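Local coordinates for protein mandalate racemase/muconate lactonizing enzyme (Unidentified, PDB 4E4U) that probably acts on a carboxylate substrate as a member of the mandelate racemase/muconate lactonizing branch of the enolase superfamily, at residues H177-E182 / P214-R219. Numbering follows the deposited sequence.
Sequences HQLSLE and PSSAIR
Gln178 lays its amide across the first turn of helix 214-224 and is held there at both ends by Ser215 and Arg219, a worked example of a loop docking on a helix start through a side-chain amide and a backbone N-H. The setting is the TIM-barrel domain of the enolase superfamily, where the loop leading into helix 181-198 meets the start of the next barrel helix. CG of Gln178 lies anti to the backbone N (chi1 -178°), and a bend at chi2 carries CD to 3.5 Å from Ser216 CB. Gln178 NE2 donates to Ser215 OG over 3.0 Å, with the hydroxyl oxygen practically in the amide plane, and also bonds Gln305 of a second subunit. Gln178 OE1 accepts from Arg219 NH1 at 3.0 Å, the donor tilted 34° from the carbonyl plane. The two side chains cross at about a right angle, yet amide and guanidinium planes are only 16° apart. Arg219 has its strongest partner, Asp228 of the second subunit, at NE, and NH2 forms a salt bridge with Asp203 of that subunit, so the residue that holds Gln178 OE1 is itself anchored in the subunit interface. Leu181 CD2 touches the guanidinium edge in its plane, 3.5 Å from Arg219 NH2. On the backbone side, Ser216 OG takes a nearly straight bond from Leu179 N and donates to an ordered water. That water in turn donates to Gln178 OE1 and Leu179 O, so OE1 is gripped by two donors. A second water accepts from Arg219 NH1 and donates to Leu179 O at 2.7 Å.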
# COMPACT_ATOMS: atom_id res chain seq x y z
N HIS A 177 -6.10 7.94 27.39
CA HIS A 177 -5.01 7.89 28.35
C HIS A 177 -4.51 6.44 28.48
O HIS A 177 -4.99 5.54 27.79
CB HIS A 177 -5.42 8.49 29.70
CG HIS A 177 -6.64 7.86 30.29
ND1 HIS A 177 -7.87 8.48 30.28
CD2 HIS A 177 -6.82 6.66 30.88
CE1 HIS A 177 -8.76 7.69 30.87
NE2 HIS A 177 -8.15 6.58 31.24
N GLN A 178 -3.53 6.23 29.34
CA GLN A 178 -2.90 4.92 29.49
C GLN A 178 -3.32 4.31 30.83
O GLN A 178 -2.93 4.80 31.89
CB GLN A 178 -1.37 5.08 29.41
CG GLN A 178 -0.58 3.77 29.49
CD GLN A 178 -0.44 3.02 28.17
OE1 GLN A 178 -0.50 1.79 28.15
NE2 GLN A 178 -0.21 3.74 27.07
N LEU A 179 -4.15 3.26 30.78
CA LEU A 179 -4.67 2.66 32.00
C LEU A 179 -3.56 2.15 32.91
O LEU A 179 -2.59 1.56 32.45
CB LEU A 179 -5.60 1.48 31.69
CG LEU A 179 -6.81 1.77 30.81
CD1 LEU A 179 -7.62 0.49 30.62
CD2 LEU A 179 -7.67 2.88 31.40
N SER A 180 -3.73 2.37 34.21
CA SER A 180 -2.78 1.86 35.20
C SER A 180 -2.85 0.34 35.30
O SER A 180 -3.83 -0.28 34.89
CB SER A 180 -3.11 2.44 36.57
OG SER A 180 -4.28 1.82 37.08
N LEU A 181 -1.80 -0.25 35.87
CA LEU A 181 -1.80 -1.69 36.12
C LEU A 181 -2.97 -2.12 37.01
O LEU A 181 -3.56 -3.17 36.78
CB LEU A 181 -0.49 -2.12 36.78
CG LEU A 181 0.72 -2.05 35.85
CD1 LEU A 181 1.99 -2.14 36.69
CD2 LEU A 181 0.68 -3.16 34.81
N GLU A 182 -3.30 -1.33 38.02
CA GLU A 182 -4.41 -1.70 38.89
C GLU A 182 -5.74 -1.72 38.12
O GLU A 182 -6.58 -2.59 38.36
CB GLU A 182 -4.49 -0.78 40.10
CG GLU A 182 -3.40 -1.08 41.10
CD GLU A 182 -3.45 -0.18 42.31
OE1 GLU A 182 -3.64 1.05 42.14
OE2 GLU A 182 -3.30 -0.71 43.43
N PRO A 214 -4.45 3.95 21.74
CA PRO A 214 -4.34 2.59 21.17
C PRO A 214 -3.31 1.69 21.86
O PRO A 214 -3.58 0.50 22.01
CB PRO A 214 -3.96 2.83 19.70
CG PRO A 214 -3.71 4.29 19.57
CD PRO A 214 -4.39 4.99 20.70
N SER A 215 -2.18 2.23 22.29
CA SER A 215 -1.18 1.37 22.91
C SER A 215 -1.70 0.74 24.21
O SER A 215 -1.36 -0.40 24.55
CB SER A 215 0.14 2.12 23.13
OG SER A 215 -0.00 3.08 24.16
N SER A 216 -2.53 1.49 24.93
CA SER A 216 -3.14 1.01 26.16
C SER A 216 -4.25 0.01 25.87
O SER A 216 -4.35 -1.03 26.53
CB SER A 216 -3.67 2.18 26.98
OG SER A 216 -4.31 1.76 28.17
N ALA A 217 -5.07 0.31 24.87
CA ALA A 217 -6.11 -0.63 24.44
C ALA A 217 -5.53 -1.97 24.03
O ALA A 217 -6.11 -3.02 24.31
CB ALA A 217 -6.94 -0.04 23.31
N ILE A 218 -4.38 -1.95 23.37
CA ILE A 218 -3.72 -3.20 22.97
C ILE A 218 -3.22 -3.99 24.19
O ILE A 218 -3.41 -5.21 24.27
CB ILE A 218 -2.60 -2.91 21.94
CG1 ILE A 218 -3.24 -2.49 20.62
CG2 ILE A 218 -1.69 -4.13 21.75
CD1 ILE A 218 -2.26 -1.86 19.65
N ARG A 219 -2.60 -3.30 25.15
CA ARG A 219 -2.20 -3.95 26.41
C ARG A 219 -3.41 -4.61 27.09
O ARG A 219 -3.32 -5.74 27.56
CB ARG A 219 -1.53 -2.96 27.37
CG ARG A 219 -0.11 -2.60 26.98
CD ARG A 219 0.48 -1.58 27.93
NE ARG A 219 0.62 -2.09 29.29
CZ ARG A 219 0.79 -1.32 30.36
NH1 ARG A 219 0.83 0.01 30.23
NH2 ARG A 219 0.92 -1.86 31.56
O HOH W 1 -2.45 0.53 29.76
O HOH W 2 0.13 1.52 32.55